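Local coordinates for PROTEIN (hypothetical protein EF0366) (Enterococcus faecalis, PDB 1VPY), which is of unknown function but adopts a TIM-barrel fold of the DUF72 family and carries bound zinc ions in the crystal, at residues F117-S122 with I147-R152; L151-W156 with P185-P190. One frame throughout, in Å; residues are numbered along the deposited sequence.

Contact 1. Residues F117-S122 with I147-R152; sequences FLVQFS and IAIELR
Gln-120 and Arg-152 meet as two stacked planes at the C-terminal ends of neighbouring strands. The amide and guanidinium lie 18° apart, with Gln-120 NE2 3.3 Å above the guanidinium plane of Arg-152 and displaced toward its rim. The Gln-120 chain leaves with CG anti to the backbone N (chi1 180°) and bends at chi2, while its OE1 is hydrogen-bonded to Lys-76. Glu-150 also places CG anti to its backbone N and then runs extended beside Gln-120, pointing the same way, so that Gln-120 CG packs on Glu-150 CD at 3.7 Å. The carboxylate is gripped by several partners: OE2 forms a salt bridge with Arg-152 NH1 and a hydrogen bond with His-206, OE1 a salt bridge with Arg-204. The backbones of strands 114-120 and 147-150, which carry or lead into these side chains, pair in parallel, as consecutive strands of a TIM barrel linked by helix 129-141 in a beta-alpha-beta crossover. Four backbone N-H to O bonds join them, two nearly straight: Glu-150 N to Val-119 O (2.9 Å, 175°) and Phe-121 N to Glu-150 O. Leu-118, Ala-148, Gln-120 and Glu-150 occupy one face of the sheet, where Leu-118 CD1 reaches Glu-150 CB at 3.8 Å. On the other, Ile-147 CD1 lies near the plane of the Phe-117 ring, at its edge, and 3.7 Å from Phe-117 CB; Ile-147 CG2 meets Val-119 CG2 at 3.9 Å. Ile-149 CD1 approaches Val-119 CB and the edge of the Phe-121 ring, which also touches Tyr-134 and Leu-135 of helix 129-141.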
ATOM      1  N   PHE A 117       6.642  -3.256  -0.778  1.00 36.08           N
ATOM      2  CA  PHE A 117       5.823  -3.860  -1.830  1.00 36.44           C
ATOM      3  C   PHE A 117       4.400  -4.000  -1.315  1.00 36.55           C
ATOM      4  O   PHE A 117       4.184  -4.572  -0.242  1.00 37.16           O
ATOM      5  CB  PHE A 117       6.357  -5.231  -2.256  1.00 36.30           C
ATOM      6  CG  PHE A 117       7.637  -5.161  -3.026  1.00 36.23           C
ATOM      7  CD1 PHE A 117       7.684  -4.534  -4.266  1.00 36.15           C
ATOM      8  CD2 PHE A 117       8.797  -5.721  -2.515  1.00 36.40           C
ATOM      9  CE1 PHE A 117       8.873  -4.459  -4.981  1.00 36.79           C
ATOM     10  CE2 PHE A 117       9.995  -5.651  -3.221  1.00 36.66           C
ATOM     11  CZ  PHE A 117      10.035  -5.019  -4.453  1.00 36.68           C
ATOM     12  N   LEU A 118       3.434  -3.461  -2.054  1.00 36.42           N
ATOM     13  CA  LEU A 118       2.035  -3.601  -1.658  1.00 36.42           C
ATOM     14  C   LEU A 118       1.433  -4.815  -2.332  1.00 36.56           C
ATOM     15  O   LEU A 118       1.357  -4.884  -3.550  1.00 36.74           O
ATOM     16  CB  LEU A 118       1.210  -2.335  -1.945  1.00 36.19           C
ATOM     17  CG  LEU A 118      -0.320  -2.470  -1.894  1.00 36.26           C
ATOM     18  CD1 LEU A 118      -0.867  -2.749  -0.487  1.00 36.20           C
ATOM     19  CD2 LEU A 118      -0.974  -1.245  -2.493  1.00 35.99           C
ATOM     20  N   VAL A 119       1.039  -5.786  -1.522  1.00 37.06           N
ATOM     21  CA  VAL A 119       0.315  -6.949  -2.015  1.00 37.23           C
ATOM     22  C   VAL A 119      -1.131  -6.758  -1.566  1.00 37.59           C
ATOM     23  O   VAL A 119      -1.454  -6.909  -0.384  1.00 37.84           O
ATOM     24  CB  VAL A 119       0.905  -8.272  -1.471  1.00 37.24           C
ATOM     25  CG1 VAL A 119       0.235  -9.471  -2.117  1.00 37.11           C
ATOM     26  CG2 VAL A 119       2.414  -8.330  -1.695  1.00 37.09           C
ATOM     27  N   GLN A 120      -1.986  -6.402  -2.521  1.00 37.81           N
ATOM     28  CA  GLN A 120      -3.365  -6.025  -2.243  1.00 38.04           C
ATOM     29  C   GLN A 120      -4.338  -7.077  -2.799  1.00 38.13           C
ATOM     30  O   GLN A 120      -4.406  -7.278  -4.014  1.00 38.35           O
ATOM     31  CB  GLN A 120      -3.617  -4.633  -2.838  1.00 38.04           C
ATOM     32  CG  GLN A 120      -5.018  -4.076  -2.644  1.00 38.56           C
ATOM     33  CD  GLN A 120      -5.943  -4.457  -3.770  1.00 39.23           C
ATOM     34  OE1 GLN A 120      -5.704  -4.119  -4.935  1.00 40.11           O
ATOM     35  NE2 GLN A 120      -7.006  -5.172  -3.438  1.00 39.92           N
ATOM     36  N   PHE A 121      -5.082  -7.739  -1.910  1.00 38.11           N
ATOM     37  CA  PHE A 121      -5.965  -8.857  -2.293  1.00 38.53           C
ATOM     38  C   PHE A 121      -7.409  -8.449  -2.546  1.00 38.75           C
ATOM     39  O   PHE A 121      -7.854  -7.392  -2.121  1.00 39.10           O
ATOM     40  CB  PHE A 121      -5.929  -9.967  -1.238  1.00 38.48           C
ATOM     41  CG  PHE A 121      -4.598 -10.640  -1.119  1.00 38.31           C
ATOM     42  CD1 PHE A 121      -4.267 -11.703  -1.948  1.00 38.15           C
ATOM     43  CD2 PHE A 121      -3.665 -10.200  -0.191  1.00 38.90           C
ATOM     44  CE1 PHE A 121      -3.028 -12.327  -1.849  1.00 37.91           C
ATOM     45  CE2 PHE A 121      -2.425 -10.816  -0.083  1.00 38.91           C
ATOM     46  CZ  PHE A 121      -2.109 -11.888  -0.915  1.00 38.27           C
ATOM     47  N   SER A 122      -8.145  -9.310  -3.232  1.00 39.26           N
ATOM     48  CA  SER A 122      -9.543  -9.040  -3.558  1.00 39.49           C
ATOM     49  C   SER A 122     -10.500  -9.345  -2.414  1.00 39.67           C
ATOM     50  O   SER A 122     -10.119  -9.935  -1.394  1.00 39.63           O
ATOM     51  CB  SER A 122      -9.949  -9.840  -4.784  1.00 39.36           C
ATOM     52  OG  SER A 122      -9.170  -9.434  -5.885  1.00 39.69           O
ATOM     53  N   ILE A 147       7.078  -5.881   3.225  1.00 38.59           N
ATOM     54  CA  ILE A 147       5.816  -6.193   2.557  1.00 37.89           C
ATOM     55  C   ILE A 147       4.624  -5.569   3.282  1.00 37.60           C
ATOM     56  O   ILE A 147       4.394  -5.832   4.463  1.00 37.49           O
ATOM     57  CB  ILE A 147       5.592  -7.718   2.426  1.00 37.73           C
ATOM     58  CG1 ILE A 147       6.745  -8.383   1.667  1.00 37.98           C
ATOM     59  CG2 ILE A 147       4.259  -8.012   1.756  1.00 37.67           C
ATOM     60  CD1 ILE A 147       7.024  -7.801   0.290  1.00 38.66           C
ATOM     61  N   ALA A 148       3.882  -4.730   2.565  1.00 36.91           N
ATOM     62  CA  ALA A 148       2.637  -4.198   3.073  1.00 36.56           C
ATOM     63  C   ALA A 148       1.508  -5.027   2.482  1.00 36.46           C
ATOM     64  O   ALA A 148       1.354  -5.106   1.258  1.00 36.75           O
ATOM     65  CB  ALA A 148       2.494  -2.738   2.705  1.00 36.40           C
ATOM     66  N   ILE A 149       0.737  -5.667   3.355  1.00 36.19           N
ATOM     67  CA  ILE A 149      -0.379  -6.522   2.945  1.00 35.94           C
ATOM     68  C   ILE A 149      -1.673  -5.725   3.091  1.00 36.18           C
ATOM     69  O   ILE A 149      -1.907  -5.095   4.127  1.00 36.32           O
ATOM     70  CB  ILE A 149      -0.454  -7.807   3.837  1.00 35.72           C
ATOM     71  CG1 ILE A 149       0.797  -8.693   3.679  1.00 35.05           C
ATOM     72  CG2 ILE A 149      -1.758  -8.567   3.628  1.00 35.45           C
ATOM     73  CD1 ILE A 149       0.893  -9.478   2.381  1.00 34.90           C
ATOM     74  N   GLU A 150      -2.499  -5.739   2.048  1.00 36.50           N
ATOM     75  CA  GLU A 150      -3.848  -5.169   2.120  1.00 36.58           C
ATOM     76  C   GLU A 150      -4.930  -6.202   1.816  1.00 36.40           C
ATOM     77  O   GLU A 150      -4.787  -6.981   0.879  1.00 36.47           O
ATOM     78  CB  GLU A 150      -3.997  -3.986   1.173  1.00 36.46           C
ATOM     79  CG  GLU A 150      -5.244  -3.188   1.459  1.00 36.92           C
ATOM     80  CD  GLU A 150      -5.504  -2.111   0.442  1.00 37.68           C
ATOM     81  OE1 GLU A 150      -4.557  -1.376   0.078  1.00 36.84           O
ATOM     82  OE2 GLU A 150      -6.674  -1.993   0.020  1.00 37.19           O
ATOM     83  N   LEU A 151      -6.010  -6.178   2.601  1.00 36.45           N
ATOM     84  CA  LEU A 151      -7.149  -7.100   2.444  1.00 36.39           C
ATOM     85  C   LEU A 151      -8.465  -6.345   2.182  1.00 36.87           C
ATOM     86  O   LEU A 151      -8.635  -5.214   2.651  1.00 36.48           O
ATOM     87  CB  LEU A 151      -7.301  -7.971   3.699  1.00 36.11           C
ATOM     88  CG  LEU A 151      -6.050  -8.525   4.395  1.00 35.30           C
ATOM     89  CD1 LEU A 151      -6.330  -8.823   5.850  1.00 33.80           C
ATOM     90  CD2 LEU A 151      -5.501  -9.752   3.693  1.00 34.21           C
ATOM     91  N   ARG A 152      -9.382  -6.975   1.433  1.00 37.42           N
ATOM     92  CA  ARG A 152     -10.725  -6.417   1.155  1.00 38.02           C
ATOM     93  C   ARG A 152     -11.841  -7.331   1.641  1.00 38.28           C
ATOM     94  O   ARG A 152     -12.965  -7.264   1.134  1.00 38.49           O
ATOM     95  CB  ARG A 152     -10.957  -6.161  -0.344  1.00 38.07           C
ATOM     96  CG  ARG A 152     -10.129  -5.063  -0.956  1.00 39.33           C
ATOM     97  CD  ARG A 152     -10.920  -4.231  -1.962  1.00 40.40           C
ATOM     98  NE  ARG A 152     -10.041  -3.444  -2.836  1.00 41.76           N
ATOM     99  CZ  ARG A 152      -9.177  -2.520  -2.414  1.00 43.54           C
ATOM    100  NH1 ARG A 152      -9.054  -2.254  -1.122  1.00 44.58           N
ATOM    101  NH2 ARG A 152      -8.418  -1.859  -3.283  1.00 44.67           N
TER

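Contact 2. Residues L151-W156 with P185-P190; sequences LRNNSW and PTNPVP
Asn-187 reaches across to Asn-154 with its amide oxygen, which accepts two hydrogen bonds from that one residue. Asn-154 ND2 donates to Asn-187 OD1 at 2.8 Å, with the oxygen close to the plane of the Asn-154 amide; Asn-154 N reaches the same OD1 at 3.2 Å in a nearly straight bond (177°), but from above the carbonyl plane of Asn-187. The two amide planes are turned 76° apart. Asn-154 CG sits between the backbone N and the carbonyl carbon (chi1 86°), the crowded position, and chi2 then turns ND2 to the oxygen. Asn-187 ND2 lies 2.7 Å from Arg-152 O. Beside this polar centre the buried Val-189 lays its CG2 methyl against the Arg-152 peptide carbonyl, 3.4 Å from Arg-152 C. The Val-189 side chain also touches Val-179 of strand 175-180 and Glu-181, which makes this the compact part of the contact.

The two segments belong to loops that follow consecutive strands of the TIM barrel, 147-150 and 175-180, on the side where the strands end. Within the first, Asn-153 forms an Asx turn: its OD1 accepts from Ser-155 N at 2.9 Å and from Ser-155 OG at 2.7 Å, the two donors arriving from opposite faces of the carboxamide plane. Its ND2 is held by Gly-123 O. In the second, Pro-188 is the centre of an inverse gamma turn.

Toward solvent the packing thins. Pro-188 is partly exposed and offers Asn-154 little beyond its ring CD, 3.7 Å from Asn-154 CG, and its carbonyl O, 3.4 Å from Asn-154 CB. Thr-186, exposed, has its CB directed away, and its nearest approach is by its backbone O, toward Asn-154 ND2.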
ATOM      1  N   LEU A 151      -6.010  -6.178   2.601  1.00 36.45           N
ATOM      2  CA  LEU A 151      -7.149  -7.100   2.444  1.00 36.39           C
ATOM      3  C   LEU A 151      -8.465  -6.345   2.182  1.00 36.87           C
ATOM      4  O   LEU A 151      -8.635  -5.214   2.651  1.00 36.48           O
ATOM      5  CB  LEU A 151      -7.301  -7.971   3.699  1.00 36.11           C
ATOM      6  CG  LEU A 151      -6.050  -8.525   4.395  1.00 35.30           C
ATOM      7  CD1 LEU A 151      -6.330  -8.823   5.850  1.00 33.80           C
ATOM      8  CD2 LEU A 151      -5.501  -9.752   3.693  1.00 34.21           C
ATOM      9  N   ARG A 152      -9.382  -6.975   1.433  1.00 37.42           N
ATOM     10  CA  ARG A 152     -10.725  -6.417   1.155  1.00 38.02           C
ATOM     11  C   ARG A 152     -11.841  -7.331   1.641  1.00 38.28           C
ATOM     12  O   ARG A 152     -12.965  -7.264   1.134  1.00 38.49           O
ATOM     13  CB  ARG A 152     -10.957  -6.161  -0.344  1.00 38.07           C
ATOM     14  CG  ARG A 152     -10.129  -5.063  -0.956  1.00 39.33           C
ATOM     15  CD  ARG A 152     -10.920  -4.231  -1.962  1.00 40.40           C
ATOM     16  NE  ARG A 152     -10.041  -3.444  -2.836  1.00 41.76           N
ATOM     17  CZ  ARG A 152      -9.177  -2.520  -2.414  1.00 43.54           C
ATOM     18  NH1 ARG A 152      -9.054  -2.254  -1.122  1.00 44.58           N
ATOM     19  NH2 ARG A 152      -8.418  -1.859  -3.283  1.00 44.67           N
ATOM     20  N   ASN A 153     -11.537  -8.185   2.611  1.00 38.59           N
ATOM     21  CA  ASN A 153     -12.524  -9.125   3.145  1.00 38.79           C
ATOM     22  C   ASN A 153     -12.590  -9.052   4.665  1.00 39.07           C
ATOM     23  O   ASN A 153     -11.571  -9.189   5.344  1.00 39.03           O
ATOM     24  CB  ASN A 153     -12.202 -10.546   2.682  1.00 38.60           C
ATOM     25  CG  ASN A 153     -13.267 -11.536   3.072  1.00 38.79           C
ATOM     26  OD1 ASN A 153     -13.391 -11.905   4.239  1.00 39.01           O
ATOM     27  ND2 ASN A 153     -14.041 -11.985   2.094  1.00 38.85           N
ATOM     28  N   ASN A 154     -13.792  -8.853   5.197  1.00 39.63           N
ATOM     29  CA  ASN A 154     -13.964  -8.606   6.630  1.00 40.27           C
ATOM     30  C   ASN A 154     -13.835  -9.829   7.547  1.00 40.61           C
ATOM     31  O   ASN A 154     -13.808  -9.669   8.770  1.00 40.80           O
ATOM     32  CB  ASN A 154     -15.291  -7.894   6.904  1.00 40.23           C
ATOM     33  CG  ASN A 154     -16.449  -8.864   7.039  1.00 41.04           C
ATOM     34  OD1 ASN A 154     -16.960  -9.084   8.138  1.00 42.06           O
ATOM     35  ND2 ASN A 154     -16.854  -9.465   5.926  1.00 41.35           N
ATOM     36  N   SER A 155     -13.764 -11.033   6.978  1.00 41.00           N
ATOM     37  CA  SER A 155     -13.653 -12.252   7.796  1.00 41.38           C
ATOM     38  C   SER A 155     -12.316 -12.300   8.535  1.00 41.64           C
ATOM     39  O   SER A 155     -12.239 -12.824   9.647  1.00 41.77           O
ATOM     40  CB  SER A 155     -13.877 -13.530   6.972  1.00 41.29           C
ATOM     41  OG  SER A 155     -12.778 -13.811   6.120  1.00 41.10           O
ATOM     42  N   TRP A 156     -11.279 -11.745   7.907  1.00 42.06           N
ATOM     43  CA  TRP A 156      -9.982 -11.502   8.547  1.00 42.53           C
ATOM     44  C   TRP A 156     -10.114 -10.640   9.804  1.00 42.69           C
ATOM     45  O   TRP A 156      -9.276 -10.715  10.703  1.00 42.77           O
ATOM     46  CB  TRP A 156      -9.037 -10.773   7.590  1.00 42.67           C
ATOM     47  CG  TRP A 156      -8.662 -11.524   6.346  1.00 43.23           C
ATOM     48  CD1 TRP A 156      -9.098 -11.271   5.075  1.00 43.57           C
ATOM     49  CD2 TRP A 156      -7.753 -12.628   6.244  1.00 43.63           C
ATOM     50  NE1 TRP A 156      -8.526 -12.154   4.193  1.00 43.88           N
ATOM     51  CE2 TRP A 156      -7.700 -13.000   4.883  1.00 43.70           C
ATOM     52  CE3 TRP A 156      -6.985 -13.344   7.170  1.00 44.00           C
ATOM     53  CZ2 TRP A 156      -6.902 -14.054   4.425  1.00 43.31           C
ATOM     54  CZ3 TRP A 156      -6.197 -14.396   6.714  1.00 43.63           C
ATOM     55  CH2 TRP A 156      -6.162 -14.738   5.353  1.00 43.33           C
ATOM     56  N   PRO A 185     -22.309  -3.248   2.986  1.00 35.18           N
ATOM     57  CA  PRO A 185     -23.064  -3.938   4.051  1.00 35.27           C
ATOM     58  C   PRO A 185     -22.643  -5.406   4.254  1.00 35.23           C
ATOM     59  O   PRO A 185     -22.386  -5.821   5.389  1.00 35.29           O
ATOM     60  CB  PRO A 185     -24.519  -3.862   3.564  1.00 35.22           C
ATOM     61  CG  PRO A 185     -24.574  -2.654   2.683  1.00 35.36           C
ATOM     62  CD  PRO A 185     -23.185  -2.441   2.110  1.00 35.20           C
ATOM     63  N   THR A 186     -22.546  -6.157   3.155  1.00 35.17           N
ATOM     64  CA  THR A 186     -22.238  -7.594   3.171  1.00 35.06           C
ATOM     65  C   THR A 186     -20.743  -7.919   3.309  1.00 35.08           C
ATOM     66  O   THR A 186     -20.367  -9.082   3.477  1.00 34.90           O
ATOM     67  CB  THR A 186     -22.777  -8.294   1.897  1.00 35.16           C
ATOM     68  OG1 THR A 186     -22.285  -7.606   0.737  1.00 35.10           O
ATOM     69  CG2 THR A 186     -24.307  -8.315   1.886  1.00 34.17           C
ATOM     70  N   ASN A 187     -19.893  -6.900   3.229  1.00 35.22           N
ATOM     71  CA  ASN A 187     -18.457  -7.090   3.401  1.00 35.18           C
ATOM     72  C   ASN A 187     -17.795  -5.844   4.007  1.00 35.21           C
ATOM     73  O   ASN A 187     -16.976  -5.178   3.352  1.00 34.87           O
ATOM     74  CB  ASN A 187     -17.812  -7.479   2.065  1.00 35.36           C
ATOM     75  CG  ASN A 187     -16.510  -8.246   2.242  1.00 36.20           C
ATOM     76  OD1 ASN A 187     -16.339  -8.994   3.209  1.00 36.72           O
ATOM     77  ND2 ASN A 187     -15.586  -8.069   1.302  1.00 37.11           N
ATOM     78  N   PRO A 188     -18.150  -5.520   5.265  1.00 35.15           N
ATOM     79  CA  PRO A 188     -17.686  -4.259   5.840  1.00 35.16           C
ATOM     80  C   PRO A 188     -16.232  -4.305   6.337  1.00 35.08           C
ATOM     81  O   PRO A 188     -15.977  -4.641   7.502  1.00 35.25           O
ATOM     82  CB  PRO A 188     -18.678  -4.011   6.987  1.00 35.16           C
ATOM     83  CG  PRO A 188     -19.172  -5.362   7.377  1.00 34.99           C
ATOM     84  CD  PRO A 188     -18.980  -6.293   6.209  1.00 35.08           C
ATOM     85  N   VAL A 189     -15.297  -3.971   5.447  1.00 34.76           N
ATOM     86  CA  VAL A 189     -13.879  -3.868   5.795  1.00 34.43           C
ATOM     87  C   VAL A 189     -13.651  -2.631   6.666  1.00 34.45           C
ATOM     88  O   VAL A 189     -13.857  -1.509   6.202  1.00 34.50           O
ATOM     89  CB  VAL A 189     -12.992  -3.756   4.535  1.00 34.53           C
ATOM     90  CG1 VAL A 189     -11.520  -3.610   4.922  1.00 33.63           C
ATOM     91  CG2 VAL A 189     -13.201  -4.947   3.624  1.00 33.95           C
ATOM     92  N   PRO A 190     -13.200  -2.821   7.918  1.00 34.49           N
ATOM     93  CA  PRO A 190     -13.153  -1.666   8.810  1.00 34.74           C
ATOM     94  C   PRO A 190     -11.875  -0.829   8.664  1.00 34.85           C
ATOM     95  O   PRO A 190     -10.946  -1.221   7.958  1.00 34.60           O
ATOM     96  CB  PRO A 190     -13.244  -2.294  10.207  1.00 34.58           C
ATOM     97  CG  PRO A 190     -12.870  -3.747  10.037  1.00 34.35           C
ATOM     98  CD  PRO A 190     -12.689  -4.038   8.572  1.00 34.57           C
TER

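From the N terminus, strand 114-120 comes first; after it the chain runs through helix 129-141 and returns as strand 147-150, where contact 1 closes a loop of 24 intervening residues within the barrel wall. The chain then leaves that strand directly into contact 2: Leu-151 and Arg-152 belong to both. Beyond Trp-156 it passes through helix 162-171 and strand 175-180 before residues 185-190 close the second loop, of 28 residues. The loops are thus successive, neither nested nor crossed, and meet at the shared residues. Contact 1 lies near the chain's centre, whereas contact 2, about 14 Å from it centre to centre, ties together loops beyond the strand ends.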